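PDB 5XH8: extracellular invertase from Aspergillus kawachii, which is a family 32 beta-fructofuranosidase with high transfructosylation activity, acting on fructosides such as sucrose and probably forming fructooligosaccharides such as 1-kestose. Local coordinates for residues A[473-478]-A[577-582]; A[495-500]-A[521-526]; A[172-177]-A[189-194]. All blocks are in the same frame, centred on the assembly; numbering follows the deposited sequence.

Overall arrangement
All three contacts pair antiparallel strands, yet each reflects its place in the fold. Contacts 1 and 2 belong to one six-stranded sheet of the C-terminal domain, with centres about 14 Å apart, and the chain between 473-478 and 577-582 contains both segments of contact 2. Contact 3 lies in a sheet of the beta-propeller, on the opposite side of the chain's centre, its centre about 47 Å from that of contact 1. Contacts 2 and 3 are buried and contact 1 partly so. Aromatic side chains serve contacts 1 and 3, the latter with rings on both faces of its strands, whereas contact 2, at the sheet border nearer the propeller, adds a two-pronged salt bridge between Glu496 and Arg525.

Contact 1: A[473-478]-A[577-582]; sequences LKSGFQ and FFHNGV
Strand 474-478 runs antiparallel to 577-580, their axes 4.4 Å apart at closest, with Gly476 and Phe578 as the hydrogen-bonded pair: Gly476 N reaches Phe578 O at 3.0 Å, and Phe578 N returns a bond to Gly476 O. One step along, in a non-hydrogen-bonded pair, Ser475 OG and His579 ND1 share a hydrogen bond of 3.0 Å, at the edge of the imidazole and near its plane. His579 CG stands anti to the backbone N (chi1 172°), which sets the base of the ring beside Ser475. The far nitrogen, NE2, bonds to Gly583 O, so the ring is held at both nitrogens, while Gly581 N sits over the centre of one face. These strands lie side by side in one sheet of the beta-sandwich that forms the C-terminal domain of family 32 enzymes. On the face that carries Ser475 and His579, strand 585-594 packs against the pair. Phe477 and Phe577 lie side by side and point the same way, CE1 of Phe477 4.0 Å from CD1 of Phe577, their planes inclined at 39°; Phe587 meets both rings edge-to-face. The other face carries Phe578, whose CE2 comes 3.6 Å from Lys474 O. Further along, Asn580 OD1 accepts from Lys474 N (3.0 Å) and, in an Asx turn, from Val582 N (3.3 Å), on opposite faces of its amide plane. Its ND2 donates to Gly472 O, and the side chains of Lys474 and Asn580 cross at about a right angle.

Contact 2: A[495-500]-A[521-526]; sequences NESIIV and AGKLRL
Glu496 and Arg525 form the ionic part of this contact, a side-on, two-pronged salt bridge. Arg525 NH2 donates to Glu496 OE1 at 2.8 Å and Arg525 NE to Glu496 OE2 at 2.9 Å, each oxygen using its syn lone pair. With carboxylate and guanidinium only 23° from coplanar, both bonds are nearly straight. A bend at chi3 (-64°) sets NE of Arg525 on this course. The remaining terminal nitrogen, NH1, forms a salt bridge with Glu392 and a hydrogen bond to Leu389 O, so two carboxylates share the guanidinium charge and probably stabilise it. A water donates to Glu496 OE2 and accepts from Leu526 N, giving that oxygen a second partner. Lys523 contributes a further charge: bends at chi2 and chi3 bring its CD and CE beside Asn495 O, and NZ donates to that oxygen at 3.0 Å, from above the carbonyl plane; its ammonium also makes a cation-pi contact with Trp239.

The backbone bonds show how the border of a beta-sheet is built. Strand 520-523 is the outermost in its six-stranded sheet, which belongs to the C-terminal sandwich, and Ile498 and Gly522 exchange two hydrogen bonds. Beyond the strand, Leu524 N continues the ladder to Glu496 O at 2.8 Å. Glu496 and Ser497 form a G1 beta bulge opposite Gln492 on the neighbouring strand.

Apolar contacts divide between the sheet faces. Ile498 CG1 approaches Leu524 CD2 at 4.2 Å on the side where Leu540, Leu542 and Val553 of the facing sheet pack. On the other face, Ile499 CD1 lies tightly against Ala521 CB, 3.4 Å away.

Contact 3: A[172-177]-A[189-194]; sequences PYVFQN and NTWYTV
Tyr192 CB sits 3.6 Å from Phe175 CZ, over one face of the phenylalanine ring, in an antiparallel pairing between one of the outermost strands, 166-176, and its neighbour in a four-stranded sheet of the beta-propeller. Phe175 and Tyr192 also exchange two backbone bonds, and Tyr173 and Val194 form the next hydrogen-bonded pair. Phe175 CG lies between backbone N and carbonyl carbon (chi1 69°), which brings the base of the ring toward the neighbouring strand; its CE1 comes 4.0 Å from Val194 CG1.

On the other face of the sheet, with Val174 and Thr193, Gln176 lays its extended side chain over the indole of Trp191. CG stands over the centre of the six-membered ring at 3.6 Å, a CH-pi contact, and the amide is stacked only 6° from the ring plane. Val174 CG2 touches the same indole at CZ3, while Phe175 N lies at its edge.

Further out, helix 178-184 joins the two strands: Asn177 OD1 caps it at Leu180 N, and Tyr192 OH bonds to Asp181 of the helix and to Ser186 just after it. Thr193 OG1 is buried with no polar partner, against Val174 CG1. The Gln176 amide is steadied by NE2 donating to Asn189 O at 2.9 Å, from above that carbonyl's plane.

Contact 1: A[473-478]-A[577-582]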
# COMPACT_ATOMS: atom_id res chain seq x y z
N LEU A 473 10.19 20.47 -53.95
CA LEU A 473 11.39 19.64 -53.92
C LEU A 473 11.28 18.44 -52.95
O LEU A 473 10.75 18.58 -51.84
CB LEU A 473 12.63 20.48 -53.55
CG LEU A 473 13.98 19.73 -53.45
CD1 LEU A 473 15.13 20.57 -53.99
CD2 LEU A 473 14.31 19.27 -52.03
N LYS A 474 11.78 17.29 -53.43
CA LYS A 474 11.99 16.08 -52.65
C LYS A 474 13.30 15.49 -53.10
O LYS A 474 13.43 15.12 -54.27
CB LYS A 474 10.89 15.06 -52.90
CG LYS A 474 9.53 15.50 -52.41
CD LYS A 474 8.43 14.59 -52.89
CE LYS A 474 7.13 15.36 -52.90
NZ LYS A 474 5.99 14.42 -52.92
N SER A 475 14.28 15.42 -52.20
CA SER A 475 15.57 14.81 -52.50
C SER A 475 16.10 13.95 -51.34
O SER A 475 15.95 14.29 -50.17
CB SER A 475 16.60 15.91 -52.86
OG SER A 475 16.00 16.97 -53.61
N GLY A 476 16.74 12.83 -51.69
CA GLY A 476 17.39 11.99 -50.72
C GLY A 476 18.00 10.76 -51.34
O GLY A 476 18.71 10.86 -52.34
N PHE A 477 17.75 9.60 -50.74
CA PHE A 477 18.28 8.35 -51.24
C PHE A 477 17.23 7.27 -51.26
O PHE A 477 16.26 7.29 -50.50
CB PHE A 477 19.46 7.87 -50.41
CG PHE A 477 20.59 8.84 -50.35
CD1 PHE A 477 21.61 8.80 -51.30
CD2 PHE A 477 20.65 9.80 -49.33
CE1 PHE A 477 22.65 9.71 -51.24
CE2 PHE A 477 21.70 10.70 -49.28
CZ PHE A 477 22.70 10.66 -50.24
N GLN A 478 17.43 6.32 -52.17
CA GLN A 478 16.66 5.11 -52.24
C GLN A 478 17.59 4.01 -51.75
O GLN A 478 18.72 3.91 -52.23
CB GLN A 478 16.20 4.86 -53.68
CG GLN A 478 15.12 3.83 -53.78
CD GLN A 478 14.72 3.53 -55.22
OE1 GLN A 478 15.41 2.82 -55.94
NE2 GLN A 478 13.59 4.07 -55.62
N PHE A 577 20.82 7.74 -55.60
CA PHE A 577 20.39 9.14 -55.41
C PHE A 577 18.94 9.21 -55.83
O PHE A 577 18.51 8.46 -56.71
CB PHE A 577 21.20 10.13 -56.26
CG PHE A 577 22.67 10.14 -55.97
CD1 PHE A 577 23.18 10.93 -54.96
CD2 PHE A 577 23.55 9.34 -56.69
CE1 PHE A 577 24.54 10.92 -54.67
CE2 PHE A 577 24.90 9.33 -56.41
CZ PHE A 577 25.40 10.12 -55.39
N PHE A 578 18.18 10.08 -55.19
CA PHE A 578 16.80 10.31 -55.56
C PHE A 578 16.53 11.80 -55.53
O PHE A 578 16.97 12.49 -54.62
CB PHE A 578 15.84 9.60 -54.60
CG PHE A 578 14.45 10.17 -54.61
CD1 PHE A 578 13.57 9.87 -55.64
CD2 PHE A 578 14.04 11.05 -53.62
CE1 PHE A 578 12.29 10.41 -55.66
CE2 PHE A 578 12.76 11.59 -53.63
CZ PHE A 578 11.88 11.27 -54.65
N HIS A 579 15.79 12.28 -56.53
CA HIS A 579 15.42 13.69 -56.65
C HIS A 579 14.19 13.77 -57.56
O HIS A 579 14.14 13.09 -58.59
CB HIS A 579 16.61 14.49 -57.21
CG HIS A 579 16.29 15.91 -57.54
ND1 HIS A 579 15.74 16.79 -56.63
CD2 HIS A 579 16.44 16.61 -58.69
CE1 HIS A 579 15.56 17.96 -57.20
NE2 HIS A 579 15.98 17.88 -58.46
N ASN A 580 13.17 14.54 -57.16
CA ASN A 580 11.87 14.52 -57.88
C ASN A 580 11.81 15.51 -59.07
O ASN A 580 10.77 15.67 -59.68
CB ASN A 580 10.69 14.76 -56.94
CG ASN A 580 10.64 16.17 -56.40
OD1 ASN A 580 11.65 16.88 -56.37
ND2 ASN A 580 9.47 16.58 -55.93
N GLY A 581 12.92 16.18 -59.35
CA GLY A 581 13.01 17.07 -60.48
C GLY A 581 12.64 18.50 -60.18
O GLY A 581 12.91 19.36 -61.01
N VAL A 582 12.04 18.77 -59.02
CA VAL A 582 11.63 20.13 -58.66
C VAL A 582 12.86 20.87 -58.11
O VAL A 582 13.27 20.66 -56.96
CB VAL A 582 10.46 20.14 -57.67
CG1 VAL A 582 10.10 21.56 -57.26
CG2 VAL A 582 9.25 19.43 -58.27

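Contact 2: A[495-500]-A[521-526]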
# COMPACT_ATOMS: atom_id res chain seq x y z
N ASN A 495 6.72 20.84 -46.28
CA ASN A 495 6.41 20.80 -44.83
C ASN A 495 7.67 20.64 -43.97
O ASN A 495 7.58 20.26 -42.79
CB ASN A 495 5.41 19.68 -44.53
CG ASN A 495 5.87 18.31 -45.04
OD1 ASN A 495 6.97 18.15 -45.58
ND2 ASN A 495 5.01 17.33 -44.88
N GLU A 496 8.82 20.97 -44.55
CA GLU A 496 10.08 20.92 -43.85
C GLU A 496 10.25 19.59 -43.09
O GLU A 496 10.48 19.60 -41.88
CB GLU A 496 10.17 22.09 -42.88
CG GLU A 496 10.03 23.47 -43.50
CD GLU A 496 10.31 24.54 -42.48
OE1 GLU A 496 9.38 24.87 -41.73
OE2 GLU A 496 11.46 25.03 -42.39
N SER A 497 10.13 18.47 -43.81
CA SER A 497 10.15 17.13 -43.19
C SER A 497 11.12 16.18 -43.86
O SER A 497 11.34 16.25 -45.08
CB SER A 497 8.77 16.50 -43.28
OG SER A 497 7.83 17.20 -42.49
N ILE A 498 11.69 15.29 -43.04
CA ILE A 498 12.31 14.06 -43.52
C ILE A 498 11.23 12.99 -43.53
O ILE A 498 10.52 12.81 -42.53
CB ILE A 498 13.46 13.59 -42.60
CG1 ILE A 498 14.53 14.68 -42.42
CG2 ILE A 498 14.05 12.26 -43.11
CD1 ILE A 498 15.66 14.66 -43.42
N ILE A 499 11.14 12.26 -44.64
CA ILE A 499 10.13 11.23 -44.87
C ILE A 499 10.82 9.89 -45.15
O ILE A 499 11.82 9.83 -45.85
CB ILE A 499 9.23 11.57 -46.08
CG1 ILE A 499 8.63 12.98 -45.96
CG2 ILE A 499 8.14 10.51 -46.28
CD1 ILE A 499 7.74 13.20 -44.77
N VAL A 500 10.29 8.81 -44.58
CA VAL A 500 10.67 7.47 -44.97
C VAL A 500 9.43 6.89 -45.65
O VAL A 500 8.40 6.64 -45.00
CB VAL A 500 11.13 6.59 -43.78
CG1 VAL A 500 11.65 5.26 -44.29
CG2 VAL A 500 12.21 7.29 -42.97
N ALA A 521 7.60 10.14 -40.72
CA ALA A 521 7.98 11.53 -40.99
C ALA A 521 8.40 12.23 -39.73
O ALA A 521 7.83 11.98 -38.66
CB ALA A 521 6.81 12.28 -41.62
N GLY A 522 9.37 13.14 -39.85
CA GLY A 522 9.66 14.13 -38.83
C GLY A 522 10.05 15.50 -39.36
O GLY A 522 10.68 15.60 -40.41
N LYS A 523 9.68 16.55 -38.63
CA LYS A 523 10.00 17.95 -38.97
C LYS A 523 11.47 18.26 -38.74
O LYS A 523 12.04 17.90 -37.70
CB LYS A 523 9.21 18.93 -38.11
CG LYS A 523 7.71 18.85 -38.28
CD LYS A 523 7.24 19.58 -39.52
CE LYS A 523 7.45 21.09 -39.42
NZ LYS A 523 6.53 21.77 -40.36
N LEU A 524 12.08 18.93 -39.72
CA LEU A 524 13.43 19.44 -39.59
C LEU A 524 13.53 20.76 -40.37
O LEU A 524 13.33 20.77 -41.57
CB LEU A 524 14.44 18.45 -40.16
CG LEU A 524 15.89 18.93 -40.19
CD1 LEU A 524 16.43 19.19 -38.78
CD2 LEU A 524 16.75 17.94 -40.94
N ARG A 525 13.80 21.87 -39.67
CA ARG A 525 14.01 23.16 -40.31
C ARG A 525 15.49 23.32 -40.62
O ARG A 525 16.34 23.12 -39.75
CB ARG A 525 13.56 24.32 -39.44
CG ARG A 525 13.99 25.69 -40.00
CD ARG A 525 13.12 26.81 -39.49
NE ARG A 525 11.76 26.64 -39.97
CZ ARG A 525 10.71 27.28 -39.50
NH1 ARG A 525 10.82 28.20 -38.54
NH2 ARG A 525 9.52 27.02 -40.02
N LEU A 526 15.76 23.67 -41.87
CA LEU A 526 17.08 24.09 -42.34
C LEU A 526 16.97 25.62 -42.41
O LEU A 526 16.16 26.15 -43.18
CB LEU A 526 17.35 23.48 -43.73
CG LEU A 526 17.40 21.94 -43.73
CD1 LEU A 526 17.52 21.34 -45.13
CD2 LEU A 526 18.55 21.45 -42.85
O HOH W 1 13.34 24.09 -43.90

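Contact 3: A[172-177]-A[189-194]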
# COMPACT_ATOMS: atom_id res chain seq x y z
N PRO A 172 9.18 5.81 -11.72
CA PRO A 172 9.97 6.74 -10.92
C PRO A 172 11.38 6.90 -11.50
O PRO A 172 12.03 5.88 -11.86
CB PRO A 172 10.00 6.09 -9.54
CG PRO A 172 9.79 4.62 -9.81
CD PRO A 172 8.81 4.61 -10.93
N TYR A 173 11.80 8.16 -11.61
CA TYR A 173 13.12 8.52 -12.14
C TYR A 173 13.91 9.30 -11.09
O TYR A 173 13.60 10.47 -10.79
CB TYR A 173 12.96 9.34 -13.43
CG TYR A 173 14.26 9.44 -14.19
CD1 TYR A 173 14.62 8.47 -15.14
CD2 TYR A 173 15.15 10.48 -13.95
CE1 TYR A 173 15.83 8.54 -15.83
CE2 TYR A 173 16.38 10.56 -14.62
CZ TYR A 173 16.72 9.59 -15.57
OH TYR A 173 17.94 9.66 -16.23
N VAL A 174 14.90 8.64 -10.53
CA VAL A 174 15.78 9.23 -9.53
C VAL A 174 16.87 10.08 -10.20
O VAL A 174 17.45 9.73 -11.27
CB VAL A 174 16.43 8.18 -8.60
CG1 VAL A 174 15.38 7.35 -7.91
CG2 VAL A 174 17.43 7.29 -9.32
N PHE A 175 17.14 11.23 -9.59
CA PHE A 175 18.15 12.16 -10.10
C PHE A 175 18.57 13.17 -9.03
O PHE A 175 17.84 13.39 -8.07
CB PHE A 175 17.67 12.91 -11.35
CG PHE A 175 16.57 13.90 -11.10
CD1 PHE A 175 15.26 13.47 -10.89
CD2 PHE A 175 16.84 15.28 -11.07
CE1 PHE A 175 14.25 14.37 -10.66
CE2 PHE A 175 15.82 16.18 -10.82
CZ PHE A 175 14.52 15.72 -10.61
N GLN A 176 19.76 13.73 -9.23
CA GLN A 176 20.35 14.77 -8.39
C GLN A 176 20.41 16.06 -9.18
O GLN A 176 20.57 16.05 -10.41
CB GLN A 176 21.74 14.36 -7.96
CG GLN A 176 21.68 13.16 -7.03
CD GLN A 176 23.04 12.69 -6.55
OE1 GLN A 176 23.91 12.34 -7.34
NE2 GLN A 176 23.21 12.63 -5.24
N ASN A 177 20.24 17.19 -8.48
CA ASN A 177 20.31 18.50 -9.14
C ASN A 177 20.58 19.67 -8.15
O ASN A 177 19.75 19.96 -7.28
CB ASN A 177 19.05 18.78 -9.94
CG ASN A 177 19.19 20.02 -10.80
OD1 ASN A 177 18.98 21.14 -10.33
ND2 ASN A 177 19.62 19.84 -12.05
N ASN A 189 23.18 17.36 -2.78
CA ASN A 189 23.18 16.02 -3.41
C ASN A 189 22.05 15.14 -2.90
O ASN A 189 22.17 13.92 -2.88
CB ASN A 189 24.53 15.34 -3.26
CG ASN A 189 25.66 16.23 -3.73
OD1 ASN A 189 25.49 17.02 -4.67
ND2 ASN A 189 26.80 16.14 -3.08
N THR A 190 20.96 15.80 -2.52
CA THR A 190 19.68 15.18 -2.29
C THR A 190 19.26 14.42 -3.57
O THR A 190 19.45 14.90 -4.68
CB THR A 190 18.61 16.25 -1.92
OG1 THR A 190 18.82 16.69 -0.56
CG2 THR A 190 17.19 15.74 -2.06
N TRP A 191 18.64 13.28 -3.38
CA TRP A 191 18.07 12.51 -4.48
C TRP A 191 16.64 12.96 -4.61
O TRP A 191 15.90 12.98 -3.62
CB TRP A 191 18.16 11.00 -4.21
CG TRP A 191 19.51 10.44 -4.56
CD1 TRP A 191 20.53 10.11 -3.68
CD2 TRP A 191 19.97 10.09 -5.86
NE1 TRP A 191 21.60 9.61 -4.38
CE2 TRP A 191 21.28 9.58 -5.72
CE3 TRP A 191 19.40 10.15 -7.14
CZ2 TRP A 191 22.04 9.16 -6.81
CZ3 TRP A 191 20.16 9.72 -8.22
CH2 TRP A 191 21.47 9.24 -8.05
N TYR A 192 16.28 13.38 -5.83
CA TYR A 192 14.91 13.65 -6.24
C TYR A 192 14.36 12.46 -7.01
O TYR A 192 15.13 11.68 -7.57
CB TYR A 192 14.84 14.91 -7.13
CG TYR A 192 15.39 16.11 -6.38
CD1 TYR A 192 14.58 16.82 -5.48
CD2 TYR A 192 16.71 16.49 -6.52
CE1 TYR A 192 15.09 17.90 -4.77
CE2 TYR A 192 17.23 17.56 -5.81
CZ TYR A 192 16.42 18.27 -4.94
OH TYR A 192 16.94 19.32 -4.22
N THR A 193 13.04 12.35 -7.04
CA THR A 193 12.33 11.41 -7.89
C THR A 193 11.21 12.14 -8.56
O THR A 193 10.45 12.85 -7.91
CB THR A 193 11.76 10.23 -7.07
OG1 THR A 193 12.85 9.50 -6.47
CG2 THR A 193 10.98 9.31 -7.96
N VAL A 194 11.09 11.97 -9.88
CA VAL A 194 9.85 12.28 -10.58
C VAL A 194 9.07 11.00 -10.85
O VAL A 194 9.65 9.96 -11.17
CB VAL A 194 9.97 13.11 -11.88
CG1 VAL A 194 10.32 14.56 -11.54
CG2 VAL A 194 10.96 12.51 -12.88
O HOH W 2 20.71 17.02 -5.60